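PDB 2WJI: ferrous IRON transport protein B homolog from Methanocaldococcus jannaschii, which probably drives Fe(2+) transport across the cell membrane with GTP, the part here being the nucleotide-binding G domain at its N-terminus. Local coordinates for residues Y61-N66 against I71-Y76; N110-L115 against K156-I161. All coordinates share one frame; numbering follows the deposited sequence.

Contact 1. Residues Y61-N66 against I71-Y76; sequences YSLTAN and IIARDY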
loop_
_atom_site.group_PDB
_atom_site.type_symbol
_atom_site.label_atom_id
_atom_site.label_comp_id
_atom_site.label_asym_id
_atom_site.label_seq_id
_atom_site.Cartn_x
_atom_site.Cartn_y
_atom_site.Cartn_z
ATOM N N TYR A 61 10.984 -7.352 -0.348
ATOM C CA TYR A 61 11.041 -7.506 -1.803
ATOM C C TYR A 61 10.254 -8.731 -2.262
ATOM O O TYR A 61 9.886 -8.849 -3.436
ATOM C CB TYR A 61 12.484 -7.626 -2.285
ATOM C CG TYR A 61 13.269 -6.339 -2.247
ATOM C CD1 TYR A 61 12.985 -5.301 -3.128
ATOM C CD2 TYR A 61 14.303 -6.167 -1.340
ATOM C CE1 TYR A 61 13.713 -4.121 -3.101
ATOM C CE2 TYR A 61 15.033 -4.995 -1.301
ATOM C CZ TYR A 61 14.735 -3.976 -2.183
ATOM O OH TYR A 61 15.468 -2.809 -2.137
ATOM N N SER A 62 10.010 -9.641 -1.325
ATOM C CA SER A 62 9.253 -10.858 -1.597
ATOM C C SER A 62 8.759 -11.465 -0.289
ATOM O O SER A 62 9.050 -10.944 0.789
ATOM C CB SER A 62 10.123 -11.865 -2.345
ATOM O OG SER A 62 11.317 -12.116 -1.631
ATOM N N LEU A 63 8.024 -12.569 -0.378
ATOM C CA LEU A 63 7.499 -13.229 0.819
ATOM C C LEU A 63 7.991 -14.665 1.005
ATOM O O LEU A 63 7.251 -15.545 1.453
ATOM C CB LEU A 63 5.976 -13.166 0.851
ATOM C CG LEU A 63 5.447 -11.740 1.030
ATOM C CD1 LEU A 63 3.939 -11.668 0.894
ATOM C CD2 LEU A 63 5.898 -11.165 2.364
ATOM N N THR A 64 9.248 -14.897 0.665
ATOM C CA THR A 64 9.886 -16.155 1.007
ATOM C C THR A 64 10.357 -16.024 2.449
ATOM O O THR A 64 10.015 -15.059 3.124
ATOM C CB THR A 64 11.061 -16.450 0.073
ATOM O OG1 THR A 64 12.035 -15.405 0.187
ATOM C CG2 THR A 64 10.570 -16.525 -1.367
ATOM N N ALA A 65 11.145 -16.976 2.927
ATOM C CA ALA A 65 11.570 -16.951 4.322
ATOM C C ALA A 65 13.058 -16.642 4.458
ATOM O O ALA A 65 13.827 -17.470 4.944
ATOM C CB ALA A 65 11.233 -18.273 4.994
ATOM N N ASN A 66 13.457 -15.441 4.047
ATOM C CA ASN A 66 14.878 -15.113 3.940
ATOM C C ASN A 66 15.366 -14.049 4.922
ATOM O O ASN A 66 16.570 -13.825 5.056
ATOM C CB ASN A 66 15.222 -14.693 2.506
ATOM C CG ASN A 66 15.082 -15.833 1.512
ATOM O OD1 ASN A 66 14.974 -15.605 0.302
ATOM N ND2 ASN A 66 15.080 -17.069 2.015
ATOM N N ILE A 71 9.455 -12.803 7.143
ATOM C CA ILE A 71 8.675 -13.710 7.987
ATOM C C ILE A 71 7.566 -12.958 8.712
ATOM O O ILE A 71 6.449 -13.456 8.831
ATOM C CB ILE A 71 9.551 -14.420 9.049
ATOM C CG1 ILE A 71 10.790 -15.037 8.401
ATOM C CG2 ILE A 71 8.746 -15.475 9.793
ATOM C CD1 ILE A 71 10.483 -16.186 7.481
ATOM N N ILE A 72 7.885 -11.765 9.206
ATOM C CA ILE A 72 6.901 -10.940 9.901
ATOM C C ILE A 72 5.750 -10.527 8.975
ATOM O O ILE A 72 4.579 -10.617 9.349
ATOM C CB ILE A 72 7.544 -9.678 10.514
ATOM C CG1 ILE A 72 8.576 -10.065 11.578
ATOM C CG2 ILE A 72 6.470 -8.761 11.098
ATOM C CD1 ILE A 72 9.179 -8.880 12.309
ATOM N N ALA A 73 6.090 -10.080 7.769
ATOM C CA ALA A 73 5.095 -9.675 6.781
ATOM C C ALA A 73 4.175 -10.831 6.396
ATOM O O ALA A 73 2.950 -10.689 6.378
ATOM C CB ALA A 73 5.778 -9.102 5.537
ATOM N N ARG A 74 4.772 -11.973 6.082
ATOM C CA ARG A 74 4.005 -13.135 5.646
ATOM C C ARG A 74 3.063 -13.673 6.722
ATOM O O ARG A 74 1.917 -14.011 6.427
ATOM C CB ARG A 74 4.931 -14.243 5.143
ATOM C CG ARG A 74 4.312 -15.626 5.185
ATOM C CD ARG A 74 4.703 -16.437 3.967
ATOM N NE ARG A 74 4.410 -17.852 4.146
ATOM C CZ ARG A 74 3.886 -18.631 3.205
ATOM N NH1 ARG A 74 3.579 -18.120 2.018
ATOM N NH2 ARG A 74 3.655 -19.914 3.455
ATOM N N ASP A 75 3.551 -13.760 7.957
ATOM C CA ASP A 75 2.732 -14.229 9.075
ATOM C C ASP A 75 1.531 -13.317 9.310
ATOM O O ASP A 75 0.439 -13.789 9.658
ATOM C CB ASP A 75 3.559 -14.323 10.358
ATOM C CG ASP A 75 4.539 -15.491 10.344
ATOM O OD1 ASP A 75 5.333 -15.607 11.304
ATOM O OD2 ASP A 75 4.519 -16.289 9.378
ATOM N N TYR A 76 1.722 -12.012 9.125
ATOM C CA TYR A 76 0.618 -11.084 9.342
ATOM C C TYR A 76 -0.510 -11.321 8.343
ATOM O O TYR A 76 -1.677 -11.432 8.718
ATOM C CB TYR A 76 1.077 -9.626 9.287
ATOM C CG TYR A 76 -0.057 -8.675 9.585
ATOM C CD1 TYR A 76 -0.383 -8.337 10.893
ATOM C CD2 TYR A 76 -0.829 -8.139 8.558
ATOM C CE1 TYR A 76 -1.436 -7.478 11.166
ATOM C CE2 TYR A 76 -1.869 -7.288 8.822
ATOM C CZ TYR A 76 -2.174 -6.959 10.126
ATOM O OH TYR A 76 -3.227 -6.103 10.378
#

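Contact 2. Residues N110-L115 against K156-I161; sequences NLLLAL and KKAISI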
loop_
_atom_site.group_PDB
_atom_site.type_symbol
_atom_site.label_atom_id
_atom_site.label_comp_id
_atom_site.label_asym_id
_atom_site.label_seq_id
_atom_site.Cartn_x
_atom_site.Cartn_y
_atom_site.Cartn_z
ATOM N N ASN A 110 -6.805 -10.055 -0.449
ATOM C CA ASN A 110 -7.651 -9.012 -1.023
ATOM C C ASN A 110 -6.795 -7.778 -1.256
ATOM O O ASN A 110 -6.380 -7.113 -0.309
ATOM C CB ASN A 110 -8.803 -8.666 -0.081
ATOM C CG ASN A 110 -9.840 -7.770 -0.739
ATOM O OD1 ASN A 110 -9.961 -7.742 -1.963
ATOM N ND2 ASN A 110 -10.601 -7.044 0.073
ATOM N N LEU A 111 -6.539 -7.461 -2.516
ATOM C CA LEU A 111 -5.437 -6.569 -2.836
ATOM C C LEU A 111 -5.875 -5.284 -3.523
ATOM O O LEU A 111 -6.858 -5.264 -4.262
ATOM C CB LEU A 111 -4.430 -7.311 -3.712
ATOM C CG LEU A 111 -3.056 -6.686 -3.924
ATOM C CD1 LEU A 111 -2.301 -6.567 -2.605
ATOM C CD2 LEU A 111 -2.275 -7.527 -4.917
ATOM N N LEU A 112 -5.121 -4.219 -3.264
ATOM C CA LEU A 112 -5.322 -2.918 -3.890
ATOM C C LEU A 112 -3.953 -2.286 -4.092
ATOM O O LEU A 112 -3.124 -2.268 -3.179
ATOM C CB LEU A 112 -6.168 -2.011 -3.006
ATOM C CG LEU A 112 -6.244 -0.555 -3.468
ATOM C CD1 LEU A 112 -6.799 -0.490 -4.874
ATOM C CD2 LEU A 112 -7.107 0.280 -2.521
ATOM N N LEU A 113 -3.724 -1.762 -5.288
ATOM C CA LEU A 113 -2.410 -1.259 -5.655
ATOM C C LEU A 113 -2.356 0.264 -5.554
ATOM O O LEU A 113 -3.121 0.965 -6.214
ATOM C CB LEU A 113 -2.076 -1.707 -7.076
ATOM C CG LEU A 113 -0.681 -2.285 -7.297
ATOM C CD1 LEU A 113 -0.392 -3.306 -6.223
ATOM C CD2 LEU A 113 -0.579 -2.917 -8.677
ATOM N N ALA A 114 -1.463 0.766 -4.709
ATOM C CA ALA A 114 -1.198 2.191 -4.618
ATOM C C ALA A 114 0.107 2.489 -5.350
ATOM O O ALA A 114 1.187 2.085 -4.914
ATOM C CB ALA A 114 -1.128 2.632 -3.162
ATOM N N LEU A 115 -0.016 3.206 -6.462
ATOM C CA LEU A 115 1.085 3.467 -7.376
ATOM C C LEU A 115 1.660 4.842 -7.068
ATOM O O LEU A 115 1.144 5.872 -7.525
ATOM C CB LEU A 115 0.565 3.391 -8.811
ATOM C CG LEU A 115 1.527 3.540 -9.985
ATOM C CD1 LEU A 115 2.508 2.381 -10.046
ATOM C CD2 LEU A 115 0.721 3.627 -11.265
ATOM N N LYS A 156 -8.084 6.751 0.068
ATOM C CA LYS A 156 -9.082 6.476 1.107
ATOM C C LYS A 156 -10.381 5.966 0.496
ATOM O O LYS A 156 -11.059 5.103 1.055
ATOM C CB LYS A 156 -9.368 7.715 1.949
ATOM C CG LYS A 156 -8.253 8.102 2.906
ATOM C CD LYS A 156 -8.612 9.406 3.605
ATOM C CE LYS A 156 -7.651 9.726 4.734
ATOM N NZ LYS A 156 -7.981 11.049 5.341
ATOM N N LYS A 157 -10.729 6.503 -0.663
ATOM C CA LYS A 157 -11.976 6.124 -1.304
ATOM C C LYS A 157 -11.878 4.731 -1.904
ATOM O O LYS A 157 -12.795 3.919 -1.754
ATOM C CB LYS A 157 -12.378 7.147 -2.369
ATOM C CG LYS A 157 -13.588 6.748 -3.195
ATOM C CD LYS A 157 -14.057 7.906 -4.069
ATOM C CE LYS A 157 -14.741 7.408 -5.334
ATOM N NZ LYS A 157 -16.042 6.740 -5.061
ATOM N N ALA A 158 -10.773 4.462 -2.591
ATOM C CA ALA A 158 -10.551 3.163 -3.197
ATOM C C ALA A 158 -10.518 2.096 -2.124
ATOM O O ALA A 158 -11.072 1.013 -2.305
ATOM C CB ALA A 158 -9.257 3.154 -3.991
ATOM N N ILE A 159 -9.871 2.402 -1.002
ATOM C CA ILE A 159 -9.851 1.472 0.134
ATOM C C ILE A 159 -11.264 1.120 0.623
ATOM O O ILE A 159 -11.625 -0.051 0.749
ATOM C CB ILE A 159 -9.022 2.035 1.312
ATOM C CG1 ILE A 159 -7.538 2.020 0.969
ATOM C CG2 ILE A 159 -9.278 1.246 2.586
ATOM C CD1 ILE A 159 -6.649 2.628 2.050
ATOM N N SER A 160 -12.075 2.131 0.889
ATOM C CA SER A 160 -13.413 1.886 1.431
ATOM C C SER A 160 -14.314 1.045 0.514
ATOM O O SER A 160 -15.259 0.423 0.973
ATOM C CB SER A 160 -14.105 3.211 1.752
ATOM O OG SER A 160 -14.450 3.871 0.557
ATOM N N ILE A 161 -14.042 1.065 -0.785
ATOM C CA ILE A 161 -14.793 0.250 -1.733
ATOM C C ILE A 161 -14.209 -1.157 -1.765
ATOM O O ILE A 161 -14.949 -2.146 -1.783
ATOM C CB ILE A 161 -14.745 0.855 -3.156
ATOM C CG1 ILE A 161 -15.658 2.079 -3.253
ATOM C CG2 ILE A 161 -15.141 -0.181 -4.203
ATOM C CD1 ILE A 161 -15.359 2.990 -4.469
#

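Contact 1. Residues Y61-N66 against I71-Y76
Leu63 and Ala73 show how a few methyl groups can seat an irregular loop on a helix, with no hydrogen bond between residues 61-66 and 71-76. The CD2 methyl of Leu63 meets Ala73 CB at 3.8 Å and lies 4.0 Å from the backbone Arg74 N, so it presses on the helix where the Ala73 side chain leaves it. Arg74, the next residue of the helix, runs past Leu63 toward its carbonyl: its CG is anti to the backbone N (chi1 157°), which carries the chain alongside the loop and puts Arg74 CD 3.7 Å from Leu63 O. One turn earlier, Ile71 approaches end-on, its CD1 lying against the CA and CB of Ala65. Ile71 CD1 and Ala65 CB are 3.3 Å apart, tighter than ordinary van der Waals contact, a spacing that is doubtful. Thr64 OG1 hydrogen-bonds to Glu70 OE2, tying the loop to the first turn of helix 68-80. Running on from strand 50-56, the loop is in the position of switch II in Ras-like GTPases and probably corresponds to it. Leu63 is sandwiched between helix 68-80 and helix 94-106, where it touches Leu100 and Leu104, while Ala73 rests on Ile9 of strand 3-9.

Contact 2. Residues N110-L115 against K156-I161
Leu112 places its CD2 methyl over one face of a flat group, the peptide link joining Ala158 to Ile159, with CD2 3.8 Å from Ile159 N and almost straight above it. Ala158 CB and Ile159 CG1 rise from the same face and flank the methyl, each 3.9 Å from Leu112 CD2. One methyl thus fills the notch between consecutive residues of the helix. The leucine reaches it because its CG is anti to the backbone N (chi1 171°), which extends the branch out from the strand toward the helix. A second flat group is the carbonyl of Lys157: Ser160 OG donates to Lys157 O at 2.8 Å, only 26° from the carbonyl plane, and Ile161 N, tilted to the same side, also bonds to Lys157 O at 3.3 Å. The buried serine hydroxyl thus spends its proton on its own helix. The carboxamide of Asn110 works at the strand's start, its ND2 bonding to Asp83 O and to Ala162 O, and so linking the strand to the end of helix 152-162. Leu112 and Ala158 both also touch Val142 of the neighbouring strand 141-143. Helix-on-sheet packing of this kind is general to α/β folds; here it builds one layer of the P-loop GTPase domain, with helix 152-162 lying over strands 111-116 and 141-143. Strand 111-116 leads directly into the guanine-recognition residues Asn116, Lys117 and Asp119.

Contacts 1 and 2 lie on opposite sides of the chain's centre, their own centres 21 Å apart and their nearest atoms about 9 Å apart, without touching. Contact 1 lies toward the phosphates, but none of its residues lines the nucleotide pocket. The side chain of Ala73 is about 11 Å from the bound GTP analogue and about 13 Å from the magnesium ion, and only about 5 Å from that of Leu57, a predicted GTP-binding residue. Contact 2 connects to the base end along the chain: its strand ends at Asn116 of the nucleotide pocket, and its helix follows Ser145, Ala146 and Ala147, which also line that pocket. Neither contact binds the ligand itself.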